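Long-range contacts in ArCE4A (Arthrobacter sp. AW19M34-1, PDB 5LFZ), which probably removes acetyl groups from N-acetylated polysaccharides such as chitin, as a metal-dependent deacetylase of carbohydrate esterase family 4: residues A[76-81]-A[116-121]; A[159-164]-A[188-193]; A[167-172]-A[201-206]. All coordinates share one frame; numbering follows the deposited sequence.

Contact 1 (A[76-81]-A[116-121]); sequences GHQIGS and PQILRP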
loop_
_atom_site.group_PDB
_atom_site.type_symbol
_atom_site.label_atom_id
_atom_site.label_comp_id
_atom_site.label_asym_id
_atom_site.label_seq_id
_atom_site.Cartn_x
_atom_site.Cartn_y
_atom_site.Cartn_z
ATOM N N GLY A 76 -12.851 -5.354 -1.066
ATOM C CA GLY A 76 -12.581 -4.899 0.287
ATOM C C GLY A 76 -11.214 -4.290 0.539
ATOM O O GLY A 76 -10.858 -4.003 1.682
ATOM N N HIS A 77 -10.445 -4.083 -0.521
ATOM C CA HIS A 77 -9.106 -3.530 -0.381
ATOM C C HIS A 77 -9.136 -2.007 -0.422
ATOM O O HIS A 77 -10.183 -1.398 -0.681
ATOM C CB HIS A 77 -8.199 -4.090 -1.476
ATOM C CG HIS A 77 -8.216 -5.584 -1.546
ATOM N ND1 HIS A 77 -7.588 -6.378 -0.610
ATOM C CD2 HIS A 77 -8.832 -6.431 -2.405
ATOM C CE1 HIS A 77 -7.793 -7.650 -0.904
ATOM N NE2 HIS A 77 -8.545 -7.710 -1.990
ATOM N N GLN A 78 -7.989 -1.401 -0.151
ATOM C CA GLN A 78 -7.847 0.044 -0.227
ATOM C C GLN A 78 -6.852 0.441 -1.303
ATOM O O GLN A 78 -5.786 -0.153 -1.424
ATOM C CB GLN A 78 -7.414 0.615 1.123
ATOM C CG GLN A 78 -7.298 2.127 1.106
ATOM C CD GLN A 78 -7.052 2.715 2.472
ATOM O OE1 GLN A 78 -6.778 1.998 3.432
ATOM N NE2 GLN A 78 -7.145 4.035 2.567
ATOM N N ILE A 79 -7.206 1.449 -2.092
ATOM C CA ILE A 79 -6.297 1.976 -3.096
ATOM C C ILE A 79 -5.652 3.267 -2.604
ATOM O O ILE A 79 -6.351 4.214 -2.213
ATOM C CB ILE A 79 -7.026 2.237 -4.425
ATOM C CG1 ILE A 79 -7.705 0.947 -4.908
ATOM C CG2 ILE A 79 -6.066 2.820 -5.459
ATOM C CD1 ILE A 79 -8.651 1.136 -6.069
ATOM N N GLY A 80 -4.323 3.297 -2.613
ATOM C CA GLY A 80 -3.576 4.504 -2.304
ATOM C C GLY A 80 -2.797 4.968 -3.523
ATOM O O GLY A 80 -2.631 4.216 -4.484
ATOM N N SER A 81 -2.325 6.211 -3.497
ATOM C CA SER A 81 -1.504 6.734 -4.582
ATOM C C SER A 81 -0.019 6.501 -4.327
ATOM O O SER A 81 0.456 6.682 -3.206
ATOM C CB SER A 81 -1.762 8.232 -4.770
ATOM O OG SER A 81 -0.820 8.796 -5.668
ATOM N N PRO A 116 -8.247 8.101 -4.110
ATOM C CA PRO A 116 -7.445 7.597 -2.991
ATOM C C PRO A 116 -7.515 8.564 -1.820
ATOM O O PRO A 116 -7.808 9.747 -2.016
ATOM C CB PRO A 116 -6.030 7.528 -3.570
ATOM C CG PRO A 116 -6.028 8.598 -4.615
ATOM C CD PRO A 116 -7.398 8.544 -5.231
ATOM N N GLN A 117 -7.273 8.072 -0.614
ATOM C CA GLN A 117 -7.341 8.923 0.561
ATOM C C GLN A 117 -5.995 8.976 1.259
ATOM O O GLN A 117 -5.849 9.616 2.297
ATOM C CB GLN A 117 -8.426 8.425 1.518
ATOM C CG GLN A 117 -9.800 8.334 0.880
ATOM C CD GLN A 117 -10.788 7.569 1.735
ATOM O OE1 GLN A 117 -10.401 6.829 2.641
ATOM N NE2 GLN A 117 -12.075 7.744 1.451
ATOM N N ILE A 118 -5.016 8.288 0.677
ATOM C CA ILE A 118 -3.668 8.202 1.221
ATOM C C ILE A 118 -2.655 8.167 0.080
ATOM O O ILE A 118 -2.986 7.755 -1.034
ATOM C CB ILE A 118 -3.486 6.937 2.098
ATOM C CG1 ILE A 118 -3.869 5.686 1.298
ATOM C CG2 ILE A 118 -4.338 7.027 3.356
ATOM C CD1 ILE A 118 -3.798 4.391 2.104
ATOM N N LEU A 119 -1.426 8.592 0.357
ATOM C CA LEU A 119 -0.360 8.562 -0.641
ATOM C C LEU A 119 0.919 8.070 0.015
ATOM O O LEU A 119 1.217 8.433 1.150
ATOM C CB LEU A 119 -0.147 9.951 -1.266
ATOM C CG LEU A 119 0.923 10.110 -2.361
ATOM C CD1 LEU A 119 0.501 11.175 -3.372
ATOM C CD2 LEU A 119 2.302 10.440 -1.790
ATOM N N ARG A 120 1.668 7.240 -0.701
ATOM C CA ARG A 120 2.982 6.794 -0.243
ATOM C C ARG A 120 4.026 7.356 -1.196
ATOM O O ARG A 120 3.944 7.139 -2.403
ATOM C CB ARG A 120 3.059 5.273 -0.186
ATOM C CG ARG A 120 4.445 4.755 0.130
ATOM C CD ARG A 120 4.424 3.262 0.366
ATOM N NE ARG A 120 3.922 2.902 1.689
ATOM C CZ ARG A 120 3.517 1.675 2.005
ATOM N NH1 ARG A 120 3.548 0.725 1.078
ATOM N NH2 ARG A 120 3.079 1.394 3.229
ATOM N N PRO A 121 4.985 8.119 -0.669
ATOM C CA PRO A 121 5.975 8.722 -1.565
ATOM C C PRO A 121 6.993 7.685 -2.023
ATOM O O PRO A 121 7.464 6.904 -1.200
ATOM C CB PRO A 121 6.629 9.794 -0.692
ATOM C CG PRO A 121 6.509 9.260 0.698
ATOM C CD PRO A 121 5.193 8.504 0.737
HETATM O O HOH W 1 -7.826 5.349 -0.154
#
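Q78 and I118 reach tip to tip: CG of Q78 stands anti to its backbone N (chi1 -178°) with the chain extended beyond it, while I118 CG1 sits between its own N and carbonyl carbon (chi1 55°). I118 CD1 lies 3.4 Å from Q78 NE2, an apolar methyl against the amide nitrogen. The amide is held from both ends, since OE1 accepts a hydrogen bond from D201 N and NE2 donates to a water 3.1 Å away. That water also accepts from Q117 N and donates to I79 O at 2.8 Å, so it joins strand 78-81 to the loop 116-121 where no direct bond forms. P116 CB covers the same I79 carbonyl. A CB on G80 would come tight against I118 CG1. In the NodB-type deformed beta/alpha barrel, the strand leads straight into the nickel ligand H82, and R120-P121 open the RPPY sequence of the family. A single bridge of parallel type, S81 with L119, couples the strand to the loop. S81 N donates to I118 O at 3.0 Å, nearly straight at 173°, and R120 N donates to S81 O at 2.8 Å, with L119 CA adding a CA-H...O contact to that oxygen. S81 OG rests 3.6 Å from L119 CD1 and bonds T83 N. Beyond the bridge R120 turns away to a salt bridge with D32, next to the nickel ligand D33, and its carbonyl O accepts from H82 ND1, making R120 a second-shell partner of the metal site.

Contact 2 (A[159-164]-A[188-193]); sequences IALEEA and SKLHDA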
loop_
_atom_site.group_PDB
_atom_site.type_symbol
_atom_site.label_atom_id
_atom_site.label_comp_id
_atom_site.label_asym_id
_atom_site.label_seq_id
_atom_site.Cartn_x
_atom_site.Cartn_y
_atom_site.Cartn_z
ATOM N N ILE A 159 10.837 -11.842 7.255
ATOM C CA ILE A 159 11.006 -10.470 7.739
ATOM C C ILE A 159 9.677 -9.864 8.173
ATOM O O ILE A 159 9.591 -9.227 9.223
ATOM C CB ILE A 159 11.669 -9.574 6.669
ATOM C CG1 ILE A 159 13.096 -10.059 6.400
ATOM C CG2 ILE A 159 11.687 -8.109 7.114
ATOM C CD1 ILE A 159 13.789 -9.354 5.257
ATOM N N ALA A 160 8.636 -10.070 7.375
ATOM C CA ALA A 160 7.316 -9.560 7.721
ATOM C C ALA A 160 6.832 -10.145 9.045
ATOM O O ALA A 160 6.353 -9.418 9.911
ATOM C CB ALA A 160 6.320 -9.859 6.614
ATOM N N LEU A 161 6.972 -11.457 9.204
ATOM C CA LEU A 161 6.485 -12.129 10.403
ATOM C C LEU A 161 7.256 -11.712 11.649
ATOM O O LEU A 161 6.663 -11.398 12.687
ATOM C CB LEU A 161 6.568 -13.649 10.237
ATOM C CG LEU A 161 6.114 -14.471 11.445
ATOM C CD1 LEU A 161 4.655 -14.179 11.771
ATOM C CD2 LEU A 161 6.344 -15.961 11.220
ATOM N N GLU A 162 8.579 -11.705 11.547
ATOM C CA GLU A 162 9.422 -11.525 12.720
ATOM C C GLU A 162 9.562 -10.070 13.152
ATOM O O GLU A 162 9.864 -9.802 14.313
ATOM C CB GLU A 162 10.811 -12.119 12.473
ATOM C CG GLU A 162 10.815 -13.624 12.291
ATOM C CD GLU A 162 12.218 -14.193 12.186
ATOM O OE1 GLU A 162 13.172 -13.406 12.011
ATOM O OE2 GLU A 162 12.363 -15.429 12.279
ATOM N N GLU A 163 9.349 -9.133 12.230
ATOM C CA GLU A 163 9.498 -7.716 12.558
ATOM C C GLU A 163 8.164 -7.021 12.820
ATOM O O GLU A 163 8.137 -5.934 13.397
ATOM C CB GLU A 163 10.241 -6.979 11.443
ATOM C CG GLU A 163 11.718 -7.318 11.345
ATOM C CD GLU A 163 12.452 -6.430 10.357
ATOM O OE1 GLU A 163 11.882 -5.395 9.954
ATOM O OE2 GLU A 163 13.600 -6.763 9.988
ATOM N N ALA A 164 7.066 -7.641 12.395
ATOM C CA ALA A 164 5.745 -7.058 12.610
ATOM C C ALA A 164 5.434 -6.986 14.093
ATOM O O ALA A 164 5.843 -7.846 14.873
ATOM C CB ALA A 164 4.668 -7.857 11.886
ATOM N N SER A 188 -1.146 -16.710 6.580
ATOM C CA SER A 188 -1.297 -17.813 7.527
ATOM C C SER A 188 -0.476 -17.578 8.787
ATOM O O SER A 188 -0.974 -17.726 9.902
ATOM C CB SER A 188 -0.885 -19.140 6.889
ATOM O OG SER A 188 -1.778 -19.498 5.850
ATOM N N LYS A 189 0.784 -17.203 8.603
ATOM C CA LYS A 189 1.673 -16.999 9.740
ATOM C C LYS A 189 1.314 -15.763 10.563
ATOM O O LYS A 189 1.427 -15.788 11.787
ATOM C CB LYS A 189 3.126 -16.918 9.270
ATOM C CG LYS A 189 3.727 -18.293 8.970
ATOM C CD LYS A 189 5.159 -18.199 8.481
ATOM C CE LYS A 189 5.745 -19.580 8.241
ATOM N NZ LYS A 189 5.921 -20.338 9.508
ATOM N N LEU A 190 0.875 -14.689 9.912
ATOM C CA LEU A 190 0.472 -13.503 10.665
ATOM C C LEU A 190 -0.789 -13.795 11.481
ATOM O O LEU A 190 -0.902 -13.381 12.636
ATOM C CB LEU A 190 0.251 -12.305 9.731
ATOM C CG LEU A 190 1.539 -11.674 9.190
ATOM C CD1 LEU A 190 1.216 -10.672 8.096
ATOM C CD2 LEU A 190 2.344 -11.020 10.316
ATOM N N HIS A 191 -1.729 -14.525 10.888
ATOM C CA HIS A 191 -2.898 -14.981 11.633
ATOM C C HIS A 191 -2.500 -15.869 12.807
ATOM O O HIS A 191 -2.990 -15.700 13.921
ATOM C CB HIS A 191 -3.858 -15.740 10.723
ATOM C CG HIS A 191 -4.715 -14.855 9.875
ATOM N ND1 HIS A 191 -5.387 -15.314 8.763
ATOM C CD2 HIS A 191 -5.017 -13.539 9.981
ATOM C CE1 HIS A 191 -6.069 -14.321 8.222
ATOM N NE2 HIS A 191 -5.858 -13.232 8.940
ATOM N N ASP A 192 -1.610 -16.822 12.552
ATOM C CA ASP A 192 -1.193 -17.750 13.590
ATOM C C ASP A 192 -0.433 -17.012 14.695
ATOM O O ASP A 192 -0.388 -17.461 15.837
ATOM C CB ASP A 192 -0.332 -18.862 12.998
ATOM C CG ASP A 192 -0.106 -19.994 13.969
ATOM O OD1 ASP A 192 -1.015 -20.284 14.771
ATOM O OD2 ASP A 192 0.978 -20.602 13.931
ATOM N N ALA A 193 0.145 -15.868 14.346
ATOM C CA ALA A 193 0.878 -15.057 15.310
ATOM C C ALA A 193 -0.048 -14.110 16.083
ATOM O O ALA A 193 0.411 -13.342 16.936
ATOM C CB ALA A 193 1.970 -14.269 14.606
#
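A160 meets L190 at the start of this contact between two neighbouring outer helices of the beta/alpha fold, 153-163 and 177-192, which precede and follow strand 168-173 in the chain. Their short axes run nearly parallel, 12° apart, with a closest approach of 9.9 Å. A160 contributes little more than its carbonyl, 4.3 Å from L190 CD2, and its methyl turns to I170 of the strand beneath. L161 has the largest share of the contact. Its CG is anti to the backbone N (chi1 179°), which sets CG on the side of helix 177-192, and its two methyls take different partners. CD2 lies on the aliphatic stem of K189, 3.7 Å from CD, and the two side chains cross at about a right angle. Beyond CD the lysine leads away from the leucine. L161 CD1 lies 3.6 Å from K189 O and also touches L190 CD2 and A193 CB. No hydrogen bond crosses between the helices. L190 also packs on I170 and L197. A164, the first residue to leave the helix, turns its CB to the same leucine, 4.2 Å from L190 CD2.

Contact 3 (A[167-172]-A[201-206]); sequences GSIILM and DQLFAG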
loop_
_atom_site.group_PDB
_atom_site.type_symbol
_atom_site.label_atom_id
_atom_site.label_comp_id
_atom_site.label_asym_id
_atom_site.label_seq_id
_atom_site.Cartn_x
_atom_site.Cartn_y
_atom_site.Cartn_z
ATOM N N GLY A 167 0.094 -2.686 15.182
ATOM C CA GLY A 167 0.107 -1.362 14.588
ATOM C C GLY A 167 1.028 -1.231 13.387
ATOM O O GLY A 167 1.127 -0.162 12.789
ATOM N N SER A 168 1.698 -2.321 13.024
ATOM C CA SER A 168 2.674 -2.288 11.935
ATOM C C SER A 168 2.088 -2.138 10.535
ATOM O O SER A 168 0.961 -2.549 10.251
ATOM C CB SER A 168 3.539 -3.551 11.963
ATOM O OG SER A 168 4.581 -3.435 12.911
ATOM N N ILE A 169 2.898 -1.547 9.664
ATOM C CA ILE A 169 2.609 -1.430 8.245
ATOM C C ILE A 169 3.712 -2.152 7.478
ATOM O O ILE A 169 4.872 -1.751 7.535
ATOM C CB ILE A 169 2.535 0.036 7.793
ATOM C CG1 ILE A 169 1.417 0.772 8.541
ATOM C CG2 ILE A 169 2.347 0.120 6.284
ATOM C CD1 ILE A 169 1.367 2.263 8.256
ATOM N N ILE A 170 3.349 -3.211 6.768
ATOM C CA ILE A 170 4.337 -4.037 6.084
ATOM C C ILE A 170 4.450 -3.632 4.623
ATOM O O ILE A 170 3.447 -3.604 3.911
ATOM C CB ILE A 170 3.978 -5.530 6.175
ATOM C CG1 ILE A 170 3.806 -5.944 7.640
ATOM C CG2 ILE A 170 5.037 -6.379 5.478
ATOM C CD1 ILE A 170 3.449 -7.403 7.814
ATOM N N LEU A 171 5.668 -3.301 4.193
ATOM C CA LEU A 171 5.944 -2.928 2.804
ATOM C C LEU A 171 6.355 -4.121 1.955
ATOM O O LEU A 171 7.354 -4.783 2.236
ATOM C CB LEU A 171 7.047 -1.862 2.739
ATOM C CG LEU A 171 7.566 -1.507 1.340
ATOM C CD1 LEU A 171 6.498 -0.803 0.520
ATOM C CD2 LEU A 171 8.822 -0.646 1.430
ATOM N N MET A 172 5.570 -4.378 0.915
ATOM C CA MET A 172 5.907 -5.340 -0.117
ATOM C C MET A 172 5.647 -4.711 -1.475
ATOM O O MET A 172 5.064 -3.623 -1.564
ATOM C CB MET A 172 5.097 -6.623 0.041
ATOM C CG MET A 172 5.466 -7.412 1.278
ATOM S SD MET A 172 4.264 -8.702 1.621
ATOM C CE MET A 172 2.863 -7.710 2.136
ATOM N N ASP A 201 -6.728 2.415 6.204
ATOM C CA ASP A 201 -7.829 3.204 6.740
ATOM C C ASP A 201 -8.264 2.671 8.103
ATOM O O ASP A 201 -8.355 3.423 9.072
ATOM C CB ASP A 201 -9.004 3.196 5.769
ATOM C CG ASP A 201 -10.025 4.250 6.095
ATOM O OD1 ASP A 201 -9.894 5.383 5.588
ATOM O OD2 ASP A 201 -10.953 3.946 6.870
ATOM N N GLN A 202 -8.515 1.367 8.170
ATOM C CA GLN A 202 -8.909 0.726 9.424
ATOM C C GLN A 202 -7.829 0.852 10.488
ATOM O O GLN A 202 -8.128 1.069 11.664
ATOM C CB GLN A 202 -9.222 -0.751 9.199
ATOM C CG GLN A 202 -10.335 -1.037 8.209
ATOM C CD GLN A 202 -10.504 -2.529 7.968
ATOM O OE1 GLN A 202 -9.728 -3.143 7.233
ATOM N NE2 GLN A 202 -11.510 -3.122 8.604
ATOM N N LEU A 203 -6.576 0.709 10.066
ATOM C CA LEU A 203 -5.443 0.751 10.980
ATOM C C LEU A 203 -5.375 2.085 11.711
ATOM O O LEU A 203 -5.094 2.132 12.911
ATOM C CB LEU A 203 -4.135 0.496 10.227
ATOM C CG LEU A 203 -2.885 0.456 11.107
ATOM C CD1 LEU A 203 -2.918 -0.754 12.023
ATOM C CD2 LEU A 203 -1.644 0.438 10.249
ATOM N N PHE A 204 -5.660 3.169 10.997
ATOM C CA PHE A 204 -5.582 4.503 11.587
ATOM C C PHE A 204 -6.936 5.052 12.015
ATOM O O PHE A 204 -7.032 6.206 12.432
ATOM C CB PHE A 204 -4.928 5.481 10.609
ATOM C CG PHE A 204 -3.448 5.291 10.469
ATOM C CD1 PHE A 204 -2.571 5.885 11.365
ATOM C CD2 PHE A 204 -2.930 4.514 9.446
ATOM C CE1 PHE A 204 -1.205 5.709 11.240
ATOM C CE2 PHE A 204 -1.565 4.334 9.315
ATOM C CZ PHE A 204 -0.700 4.932 10.216
ATOM N N ALA A 205 -7.976 4.231 11.915
ATOM C CA ALA A 205 -9.321 4.659 12.290
ATOM C C ALA A 205 -9.381 5.076 13.758
ATOM O O ALA A 205 -9.047 4.296 14.650
ATOM C CB ALA A 205 -10.321 3.553 12.014
ATOM N N GLY A 206 -9.799 6.314 13.998
ATOM C CA GLY A 206 -9.926 6.826 15.349
ATOM C C GLY A 206 -8.773 7.722 15.761
ATOM O O GLY A 206 -8.914 8.545 16.665
#
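I169 and L203 form the tightest side-chain meeting here, with L203 CD2 only 3.5 Å from I169 CG1. The leucine reaches the strand with its CG anti to the backbone N (chi1 -177°), and its two methyls spread over separate targets. CD2 also lies 3.8 Å from G167 O, while CD1 rests 4.0 Å from G167 CA. An alanine in place of L203 would lose both methyls and probably open a gap beside I169 and G167, leaving the isoleucine chain freer to turn. Next to the leucine, I169 CD1 comes to the rim of the F204 ring, near its plane, 3.7 Å from CE2. The side chains of I169 and F204 cross at about a right angle, and the ring is stacked on F209. No hydrogen bond crosses the interface; the polar bonds lie around it. D142 grips the start of the strand with both carboxylate oxygens, OD1 taking I169 N and OD2 taking S168 OG. R218 NH1 bonds L203 O at the end of helix 200-203. G167, two residues before I169, has a positive phi of 94°, at which a side chain would jam against the preceding carbonyl. In the NodB-type beta/alpha barrel, I169 and L171 turn to the R120 side, and helix 200-203 lies against I169 there. From the other face I170 packs on V27 and L29 of strand 26-32 and on helix 177-192, while strands 26-32 and 143-144 pair with strand 168-173 along its edges.

In the fold
Contacts 1 and 3 are buried near the middle of the chain, whereas contact 2 is partly exposed, its centre about 17 Å from the centre of the chain. Contact 1 is the polar one, built on backbone bonds and a water, and it borders the nickel site. The other two are apolar and have no hydrogen bond across them. Contacts 1 and 3 adjoin: R120 packs on I169 and L171, and strands 78-81 and 168-173 belong to the same sheet. Contact 2 meets contact 3 through the other face of strand 168-173, where I170 receives A160, A164 and L190. Contacts 1 and 2 do not touch, their nearest atoms being about 11 Å apart.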